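Side-chain contacts in Cwp19 (Clostridioides difficile, PDB 5OQ3), which probably hydrolyses glycosidic bonds in the bacterial cell wall through the TIM-barrel domain held in this chain, one piece of a longer protein also linked to amidase activity: residues A247-N252 with L291-G296; N311-T316 with Y353-G358; Q345-N350 with S359-A364. One frame throughout, in Å; residues are numbered along the deposited sequence.

Interaction 1: A247-N252 with L291-G296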
loop_
_atom_site.group_PDB
_atom_site.type_symbol
_atom_site.label_atom_id
_atom_site.label_comp_id
_atom_site.label_asym_id
_atom_site.label_seq_id
_atom_site.Cartn_x
_atom_site.Cartn_y
_atom_site.Cartn_z
ATOM N N ALA A 247 1.996 -8.409 1.832
ATOM C CA ALA A 247 2.108 -9.553 0.939
ATOM C C ALA A 247 1.146 -10.685 1.408
ATOM O O ALA A 247 0.733 -10.766 2.575
ATOM C CB ALA A 247 3.534 -10.048 0.923
ATOM N N GLY A 248 0.822 -11.560 0.472
ATOM C CA GLY A 248 -0.252 -12.515 0.656
ATOM C C GLY A 248 0.013 -13.732 1.537
ATOM O O GLY A 248 -0.942 -14.422 1.930
ATOM N N ILE A 249 1.284 -14.008 1.822
ATOM C CA ILE A 249 1.663 -15.067 2.743
ATOM C C ILE A 249 2.341 -14.410 3.973
ATOM O O ILE A 249 3.304 -13.640 3.848
ATOM C CB ILE A 249 2.597 -16.107 2.091
ATOM C CG1 ILE A 249 1.831 -16.894 1.019
ATOM C CG2 ILE A 249 3.188 -17.052 3.141
ATOM C CD1 ILE A 249 2.718 -17.713 0.120
ATOM N N TRP A 250 1.823 -14.750 5.149
ATOM C CA TRP A 250 2.357 -14.327 6.438
ATOM C C TRP A 250 3.472 -15.290 6.890
ATOM O O TRP A 250 4.655 -14.896 6.921
ATOM C CB TRP A 250 1.218 -14.239 7.445
ATOM C CG TRP A 250 1.666 -14.029 8.844
ATOM C CD1 TRP A 250 2.181 -12.869 9.389
ATOM C CD2 TRP A 250 1.655 -14.998 9.903
ATOM N NE1 TRP A 250 2.476 -13.074 10.722
ATOM C CE2 TRP A 250 2.201 -14.375 11.052
ATOM C CE3 TRP A 250 1.318 -16.351 9.970
ATOM C CZ2 TRP A 250 2.372 -15.049 12.261
ATOM C CZ3 TRP A 250 1.442 -16.999 11.213
ATOM C CH2 TRP A 250 1.976 -16.357 12.305
ATOM N N ARG A 251 3.099 -16.559 7.100
ATOM C CA ARG A 251 4.077 -17.636 7.333
ATOM C C ARG A 251 3.503 -18.893 6.674
ATOM O O ARG A 251 2.301 -19.144 6.755
ATOM C CB ARG A 251 4.317 -17.964 8.817
ATOM C CG ARG A 251 4.845 -16.817 9.617
ATOM C CD ARG A 251 5.221 -17.221 11.023
ATOM N NE ARG A 251 6.514 -17.868 11.065
ATOM C CZ ARG A 251 7.124 -18.248 12.183
ATOM N NH1 ARG A 251 8.341 -18.740 12.115
ATOM N NH2 ARG A 251 6.509 -18.167 13.351
ATOM N N ASN A 252 4.380 -19.700 6.074
ATOM C CA ASN A 252 4.003 -21.003 5.614
ATOM C C ASN A 252 3.838 -21.986 6.803
ATOM O O ASN A 252 4.498 -21.858 7.848
ATOM C CB ASN A 252 5.050 -21.537 4.647
ATOM C CG ASN A 252 5.276 -20.639 3.450
ATOM O OD1 ASN A 252 4.322 -20.199 2.807
ATOM N ND2 ASN A 252 6.551 -20.404 3.105
ATOM N N LEU A 291 -3.308 -11.266 -2.733
ATOM C CA LEU A 291 -3.457 -12.638 -3.206
ATOM C C LEU A 291 -3.389 -12.671 -4.702
ATOM O O LEU A 291 -4.331 -13.091 -5.395
ATOM C CB LEU A 291 -4.765 -13.244 -2.665
ATOM C CG LEU A 291 -4.943 -13.208 -1.136
ATOM C CD1 LEU A 291 -6.153 -14.080 -0.761
ATOM C CD2 LEU A 291 -3.709 -13.635 -0.374
ATOM N N TYR A 292 -2.205 -12.356 -5.209
ATOM C CA TYR A 292 -2.019 -12.200 -6.640
ATOM C C TYR A 292 -1.603 -13.511 -7.293
ATOM O O TYR A 292 -0.597 -13.577 -8.017
ATOM C CB TYR A 292 -0.987 -11.089 -6.909
ATOM C CG TYR A 292 -1.246 -9.721 -6.315
ATOM C CD1 TYR A 292 -2.519 -9.288 -5.959
ATOM C CD2 TYR A 292 -0.208 -8.813 -6.205
ATOM C CE1 TYR A 292 -2.731 -8.002 -5.498
ATOM C CE2 TYR A 292 -0.418 -7.534 -5.715
ATOM C CZ TYR A 292 -1.696 -7.119 -5.394
ATOM O OH TYR A 292 -1.929 -5.850 -4.928
ATOM N N TRP A 293 -2.424 -14.538 -7.089
ATOM C CA TRP A 293 -2.165 -15.837 -7.634
ATOM C C TRP A 293 -3.488 -16.443 -8.121
ATOM O O TRP A 293 -4.555 -16.116 -7.615
ATOM C CB TRP A 293 -1.607 -16.753 -6.552
ATOM C CG TRP A 293 -0.268 -16.305 -6.008
ATOM C CD1 TRP A 293 0.950 -16.341 -6.656
ATOM C CD2 TRP A 293 -0.004 -15.768 -4.710
ATOM N NE1 TRP A 293 1.938 -15.868 -5.842
ATOM C CE2 TRP A 293 1.388 -15.517 -4.637
ATOM C CE3 TRP A 293 -0.796 -15.508 -3.587
ATOM C CZ2 TRP A 293 1.991 -15.019 -3.490
ATOM C CZ3 TRP A 293 -0.196 -14.990 -2.456
ATOM C CH2 TRP A 293 1.181 -14.734 -2.420
ATOM N N PRO A 294 -3.417 -17.381 -9.067
ATOM C CA PRO A 294 -4.590 -18.146 -9.484
ATOM C C PRO A 294 -5.064 -19.151 -8.454
ATOM O O PRO A 294 -4.293 -19.659 -7.630
ATOM C CB PRO A 294 -4.127 -18.893 -10.741
ATOM C CG PRO A 294 -2.831 -18.303 -11.091
ATOM C CD PRO A 294 -2.237 -17.738 -9.862
ATOM N N ILE A 295 -6.351 -19.478 -8.548
ATOM C CA ILE A 295 -6.893 -20.665 -7.888
ATOM C C ILE A 295 -6.154 -21.894 -8.394
ATOM O O ILE A 295 -5.925 -22.017 -9.573
ATOM C CB ILE A 295 -8.419 -20.748 -8.144
ATOM C CG1 ILE A 295 -9.094 -19.630 -7.354
ATOM C CG2 ILE A 295 -8.989 -22.097 -7.734
ATOM C CD1 ILE A 295 -10.524 -19.326 -7.758
ATOM N N GLY A 296 -5.763 -22.768 -7.491
ATOM C CA GLY A 296 -5.073 -24.036 -7.838
ATOM C C GLY A 296 -3.562 -23.955 -7.930
ATOM O O GLY A 296 -2.918 -24.956 -8.215
#

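Interaction 2: N311-T316 with Y353-G358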
loop_
_atom_site.group_PDB
_atom_site.type_symbol
_atom_site.label_atom_id
_atom_site.label_comp_id
_atom_site.label_asym_id
_atom_site.label_seq_id
_atom_site.Cartn_x
_atom_site.Cartn_y
_atom_site.Cartn_z
ATOM N N ASN A 311 -10.100 -16.702 8.298
ATOM C CA ASN A 311 -9.949 -17.198 9.655
ATOM C C ASN A 311 -9.118 -16.240 10.542
ATOM O O ASN A 311 -9.434 -16.040 11.736
ATOM C CB ASN A 311 -9.339 -18.612 9.649
ATOM C CG ASN A 311 -9.256 -19.187 11.044
ATOM O OD1 ASN A 311 -10.290 -19.499 11.653
ATOM N ND2 ASN A 311 -8.038 -19.285 11.579
ATOM N N GLU A 312 -8.075 -15.652 9.995
ATOM C CA GLU A 312 -7.240 -14.691 10.761
ATOM C C GLU A 312 -8.011 -13.541 11.363
ATOM O O GLU A 312 -7.667 -13.108 12.458
ATOM C CB GLU A 312 -6.123 -14.115 9.878
ATOM C CG GLU A 312 -4.960 -15.013 9.579
ATOM C CD GLU A 312 -4.235 -15.432 10.866
ATOM O OE1 GLU A 312 -3.556 -14.602 11.544
ATOM O OE2 GLU A 312 -4.382 -16.586 11.196
ATOM N N VAL A 313 -9.019 -13.009 10.654
ATOM C CA VAL A 313 -9.759 -11.870 11.182
ATOM C C VAL A 313 -11.001 -12.231 11.980
ATOM O O VAL A 313 -11.628 -11.348 12.591
ATOM C CB VAL A 313 -10.108 -10.848 10.084
ATOM C CG1 VAL A 313 -8.832 -10.367 9.376
ATOM C CG2 VAL A 313 -11.085 -11.450 9.074
ATOM N N LYS A 314 -11.338 -13.514 12.021
ATOM C CA LYS A 314 -12.547 -13.951 12.671
ATOM C C LYS A 314 -12.469 -13.550 14.132
ATOM O O LYS A 314 -11.451 -13.693 14.779
ATOM C CB LYS A 314 -12.701 -15.486 12.487
ATOM C CG LYS A 314 -14.057 -16.020 12.861
ATOM C CD LYS A 314 -14.168 -17.507 12.530
ATOM C CE LYS A 314 -15.266 -18.155 13.363
ATOM N NZ LYS A 314 -15.490 -19.579 12.978
ATOM N N GLY A 315 -13.558 -12.984 14.632
ATOM C CA GLY A 315 -13.632 -12.532 16.000
ATOM C C GLY A 315 -12.939 -11.225 16.303
ATOM O O GLY A 315 -12.849 -10.843 17.440
ATOM N N THR A 316 -12.407 -10.549 15.282
ATOM C CA THR A 316 -11.794 -9.225 15.475
ATOM C C THR A 316 -12.674 -8.202 14.766
ATOM O O THR A 316 -13.599 -8.552 14.026
ATOM C CB THR A 316 -10.358 -9.131 14.857
ATOM O OG1 THR A 316 -10.434 -9.016 13.424
ATOM C CG2 THR A 316 -9.494 -10.342 15.206
ATOM N N TYR A 353 -17.339 -16.195 2.100
ATOM C CA TYR A 353 -16.758 -15.969 3.433
ATOM C C TYR A 353 -17.282 -14.685 4.006
ATOM O O TYR A 353 -16.990 -13.590 3.508
ATOM C CB TYR A 353 -15.195 -15.909 3.323
ATOM C CG TYR A 353 -14.604 -17.226 2.903
ATOM C CD1 TYR A 353 -14.474 -17.540 1.575
ATOM C CD2 TYR A 353 -14.202 -18.183 3.842
ATOM C CE1 TYR A 353 -13.974 -18.760 1.173
ATOM C CE2 TYR A 353 -13.707 -19.419 3.459
ATOM C CZ TYR A 353 -13.588 -19.705 2.110
ATOM O OH TYR A 353 -13.093 -20.944 1.713
ATOM N N SER A 354 -18.026 -14.808 5.087
ATOM C CA SER A 354 -18.610 -13.634 5.684
ATOM C C SER A 354 -17.585 -12.652 6.253
ATOM O O SER A 354 -17.866 -11.473 6.411
ATOM C CB SER A 354 -19.584 -14.021 6.763
ATOM O OG SER A 354 -18.949 -14.633 7.853
ATOM N N GLU A 355 -16.379 -13.145 6.519
ATOM C CA GLU A 355 -15.308 -12.287 7.040
ATOM C C GLU A 355 -14.708 -11.411 5.950
ATOM O O GLU A 355 -14.022 -10.436 6.254
ATOM C CB GLU A 355 -14.198 -13.143 7.650
ATOM C CG GLU A 355 -14.636 -13.978 8.821
ATOM C CD GLU A 355 -15.240 -15.352 8.429
ATOM O OE1 GLU A 355 -15.344 -15.811 7.215
ATOM O OE2 GLU A 355 -15.616 -15.998 9.408
ATOM N N ILE A 356 -14.896 -11.761 4.664
ATOM C CA ILE A 356 -14.370 -10.939 3.585
ATOM C C ILE A 356 -15.368 -9.825 3.267
ATOM O O ILE A 356 -16.546 -10.102 3.052
ATOM C CB ILE A 356 -13.989 -11.771 2.370
ATOM C CG1 ILE A 356 -12.843 -12.698 2.736
ATOM C CG2 ILE A 356 -13.620 -10.854 1.212
ATOM C CD1 ILE A 356 -12.482 -13.723 1.694
ATOM N N LYS A 357 -14.883 -8.579 3.291
ATOM C CA LYS A 357 -15.720 -7.384 3.179
ATOM C C LYS A 357 -15.568 -6.631 1.876
ATOM O O LYS A 357 -16.125 -5.576 1.693
ATOM C CB LYS A 357 -15.469 -6.472 4.373
ATOM C CG LYS A 357 -15.620 -7.081 5.741
ATOM C CD LYS A 357 -17.019 -7.507 6.005
ATOM C CE LYS A 357 -17.188 -8.162 7.383
ATOM N NZ LYS A 357 -16.582 -7.425 8.521
ATOM N N GLY A 358 -14.812 -7.230 0.947
ATOM C CA GLY A 358 -14.655 -6.711 -0.390
ATOM C C GLY A 358 -13.278 -6.920 -0.958
ATOM O O GLY A 358 -12.603 -7.861 -0.515
#

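Interaction 3: Q345-N350 with S359-A364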
loop_
_atom_site.group_PDB
_atom_site.type_symbol
_atom_site.label_atom_id
_atom_site.label_comp_id
_atom_site.label_asym_id
_atom_site.label_seq_id
_atom_site.Cartn_x
_atom_site.Cartn_y
_atom_site.Cartn_z
ATOM N N GLN A 345 -14.733 -15.867 -10.902
ATOM C CA GLN A 345 -14.555 -17.032 -10.039
ATOM C C GLN A 345 -13.927 -16.660 -8.684
ATOM O O GLN A 345 -14.376 -17.146 -7.625
ATOM C CB GLN A 345 -13.703 -18.076 -10.762
ATOM C CG GLN A 345 -13.539 -19.372 -9.999
ATOM C CD GLN A 345 -12.624 -20.369 -10.675
ATOM O OE1 GLN A 345 -12.090 -20.099 -11.737
ATOM N NE2 GLN A 345 -12.390 -21.504 -10.015
ATOM N N GLN A 346 -12.885 -15.835 -8.696
ATOM C CA GLN A 346 -12.274 -15.419 -7.451
ATOM C C GLN A 346 -13.228 -14.662 -6.566
ATOM O O GLN A 346 -13.309 -14.965 -5.378
ATOM C CB GLN A 346 -10.983 -14.627 -7.726
ATOM C CG GLN A 346 -9.869 -15.414 -8.364
ATOM C CD GLN A 346 -8.490 -14.764 -8.195
ATOM O OE1 GLN A 346 -8.360 -13.582 -7.840
ATOM N NE2 GLN A 346 -7.450 -15.520 -8.543
ATOM N N VAL A 347 -13.926 -13.659 -7.087
ATOM C CA VAL A 347 -14.776 -12.866 -6.236
ATOM C C VAL A 347 -16.001 -13.657 -5.776
ATOM O O VAL A 347 -16.448 -13.510 -4.657
ATOM C CB VAL A 347 -15.174 -11.538 -6.917
ATOM C CG1 VAL A 347 -16.191 -10.771 -6.097
ATOM C CG2 VAL A 347 -13.934 -10.660 -7.110
ATOM N N THR A 348 -16.498 -14.564 -6.610
ATOM C CA THR A 348 -17.578 -15.461 -6.193
ATOM C C THR A 348 -17.154 -16.299 -4.967
ATOM O O THR A 348 -17.907 -16.458 -4.001
ATOM C CB THR A 348 -18.018 -16.337 -7.366
ATOM O OG1 THR A 348 -18.496 -15.512 -8.433
ATOM C CG2 THR A 348 -19.121 -17.319 -6.960
ATOM N N LEU A 349 -15.923 -16.796 -4.980
ATOM C CA LEU A 349 -15.398 -17.527 -3.843
ATOM C C LEU A 349 -15.292 -16.621 -2.622
ATOM O O LEU A 349 -15.670 -17.037 -1.517
ATOM C CB LEU A 349 -14.061 -18.151 -4.204
ATOM C CG LEU A 349 -13.413 -18.999 -3.101
ATOM C CD1 LEU A 349 -14.305 -20.185 -2.701
ATOM C CD2 LEU A 349 -12.013 -19.428 -3.501
ATOM N N ASN A 350 -14.744 -15.412 -2.798
ATOM C CA ASN A 350 -14.617 -14.502 -1.686
ATOM C C ASN A 350 -15.940 -14.343 -0.978
ATOM O O ASN A 350 -15.994 -14.228 0.244
ATOM C CB ASN A 350 -14.219 -13.090 -2.140
ATOM C CG ASN A 350 -12.837 -13.007 -2.747
ATOM O OD1 ASN A 350 -12.065 -13.988 -2.748
ATOM N ND2 ASN A 350 -12.546 -11.843 -3.337
ATOM N N SER A 359 -12.890 -6.097 -1.936
ATOM C CA SER A 359 -11.718 -6.304 -2.771
ATOM C C SER A 359 -11.055 -4.957 -3.082
ATOM O O SER A 359 -11.736 -3.914 -3.129
ATOM C CB SER A 359 -12.085 -6.933 -4.104
ATOM O OG SER A 359 -12.549 -8.271 -3.984
ATOM N N MET A 360 -9.752 -5.044 -3.359
ATOM C CA MET A 360 -8.975 -3.975 -3.951
ATOM C C MET A 360 -8.259 -4.521 -5.149
ATOM O O MET A 360 -7.689 -5.571 -5.069
ATOM C CB MET A 360 -7.985 -3.354 -2.950
ATOM C CG MET A 360 -8.572 -2.863 -1.643
ATOM S SD MET A 360 -7.605 -1.502 -0.969
ATOM C CE MET A 360 -8.767 -0.842 0.176
ATOM N N TYR A 361 -8.334 -3.812 -6.274
ATOM C CA TYR A 361 -7.831 -4.280 -7.565
ATOM C C TYR A 361 -6.486 -3.592 -7.892
ATOM O O TYR A 361 -6.432 -2.363 -7.963
ATOM C CB TYR A 361 -8.825 -3.967 -8.698
ATOM C CG TYR A 361 -10.060 -4.828 -8.541
ATOM C CD1 TYR A 361 -10.117 -6.083 -9.122
ATOM C CD2 TYR A 361 -11.162 -4.417 -7.813
ATOM C CE1 TYR A 361 -11.226 -6.880 -8.983
ATOM C CE2 TYR A 361 -12.278 -5.230 -7.658
ATOM C CZ TYR A 361 -12.292 -6.469 -8.245
ATOM O OH TYR A 361 -13.377 -7.312 -8.118
ATOM N N PHE A 362 -5.482 -4.403 -8.155
ATOM C CA PHE A 362 -4.199 -3.928 -8.653
ATOM C C PHE A 362 -4.118 -4.161 -10.140
ATOM O O PHE A 362 -3.924 -5.306 -10.523
ATOM C CB PHE A 362 -3.003 -4.550 -7.934
ATOM C CG PHE A 362 -1.774 -3.691 -8.105
ATOM C CD1 PHE A 362 -0.918 -3.857 -9.203
ATOM C CD2 PHE A 362 -1.580 -2.590 -7.283
ATOM C CE1 PHE A 362 0.152 -3.023 -9.392
ATOM C CE2 PHE A 362 -0.506 -1.736 -7.492
ATOM C CZ PHE A 362 0.353 -1.958 -8.551
ATOM N N SER A 363 -4.248 -3.119 -10.978
ATOM C CA SER A 363 -4.389 -1.717 -10.619
ATOM C C SER A 363 -5.417 -1.068 -11.537
ATOM O O SER A 363 -5.930 -1.696 -12.465
ATOM C CB SER A 363 -3.036 -0.973 -10.648
ATOM O OG SER A 363 -2.568 -0.835 -11.975
ATOM N N ALA A 364 -5.681 0.204 -11.302
ATOM C CA ALA A 364 -6.692 0.955 -12.042
ATOM C C ALA A 364 -6.529 0.904 -13.550
ATOM O O ALA A 364 -7.538 0.774 -14.271
ATOM C CB ALA A 364 -6.701 2.392 -11.573
HETATM O O HOH W 1 -14.456 -9.785 -2.614
#

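Interaction 1: A247-N252 with L291-G296
W293 turns one edge of its six-membered ring toward G248. CZ3 lies 4.0 Å from G248 CA, which sits near the ring plane, so the indole meets the glycine edge-on. Glycine suits this place because the aromatic edge comes right up to its alpha carbon on the side where a side chain would stand. I249 extends the apolar surface: its CG1 is 4.1 Å from W293 CH2, and the isoleucine branch and the indole cross at about a right angle. Set beside the backbone N (chi1 -68°), CG1 is the branch that reaches the ring, although the root of the side chain does not aim at it. Next to the indole, L291 brings one methyl to the glycine, with CD2 3.7 Å from G248 O and 3.8 Å from G248 CA. No hydrogen bond joins the two segments. The buried carbonyl of G248 is instead satisfied by W309 NE1. Both segments are loops at the C-terminal ends of barrel strands, 241-244 and 286-287, the face where TIM barrels usually carry their active sites, and helix 302-313 backs the second of them: L291 rests on Y302 and V306 of this helix, and W293 on L305.

Interaction 2: N311-T316 with Y353-G358
The flat group at this contact is the carboxylate of E355, which K314 meets at one oxygen. Two methylenes of the lysine, CG and CD, each lie 3.8 Å from E355 OE2, and both stand off the carboxylate plane on the same side. The lysine chain is extended beyond CG and leads its ammonium group past the acid: K314 NZ stays 5.1 Å from E355 OE2, too far for a salt bridge, though the opposite charges probably still attract. A long flexible lysine suits this exposed position, where its aliphatic part can pack while its charged end points outward.

Deeper in, V313 CG2 packs on E355 CB at 3.8 Å, one methyl of the beta-branched valine against the methylene at the root of the glutamate. The bend at chi2 (86°) turns the acid away from the straight course of its chain, so that one residue offers a methylene to the valine while its OE2 lies against the lysine methylenes. E355 also touches A310, one turn back on the same helix as V313.

Turns fix both backbones. V313 O accepts from T316 N (2.9 Å) and from T316 OG1 (2.7 Å), closing a type II turn in which G315, with phi 77°, takes the positive angle that glycine accommodates easily; T316 OG1 also bonds to V318 N. Opposite, I356 N to Y353 O (3.0 Å) closes a type I turn that presents E355 toward the helix end. Here the end of one barrel helix meets the turn leading into strand 356-361, at the N-terminal ends of the strands: the helix-to-strand side of a TIM barrel, the face remote from where such barrels carry their active sites.

Interaction 3: Q345-N350 with S359-A364
The van der Waals part of the contact is made by V347, whose CG2 methyl lies 3.5 Å from the hydroxyl oxygen Y361 OH, the valine branch and the tyrosine crossing at about a right angle. The same methyl reaches S359 OG at 4.2 Å. CG1 stands anti to the backbone N (chi1 174°), leaving CG2 as the branch that faces the strand. A small beta-branched residue fits here, where the tyrosine extends from the strand to bring its hydroxyl up to the methyl.

The polar part runs through water. N350 ND2 and S359 OG are 3.6 Å apart and do not bond directly; one water accepts from N350 ND2 at 2.9 Å and donates to S359 OG at 2.8 Å. Asparagine and serine suit this buried spot because both carry short, versatile polar ends. Q324 OE1 adds a protein link, bonding to both N350 ND2 and S359 OG, while Y302 OH holds N350 OD1. Y361 OH is paired with Y381 OH, so the phenol that touches valine also keeps a polar partner.

The contact closes a beta-alpha-beta unit of the barrel: strand 319-324, helix 343-350, strand 356-361. The axes of helix segment 345-350 and strand segment 359-361 approach to 11.4 Å and run nearly antiparallel at 159°, with helix 302-313 packed beside the helix through V306 and strand 27-32 hydrogen-bonded to the strand.

How the interactions relate
All three contacts lie in the second half of the TIM barrel, with centres about 16 Å (interactions 1 and 2), 13 Å (1 and 3) and 15 Å (2 and 3) apart. Along the chain, interaction 1 closes before the others open, whereas the segments of 2 and 3 alternate. These two share strand 356-361; I356 touches N350 where they meet. Interaction 1 joins interaction 3 through W293 and I295, which reach Q346 and Q345 of helix 343-350. Interaction 1 lies in loops after the strands and interaction 2 at the start of strand 356-361, so they mark opposite ends of the barrel strands, with helix 302-313 reaching all three contacts.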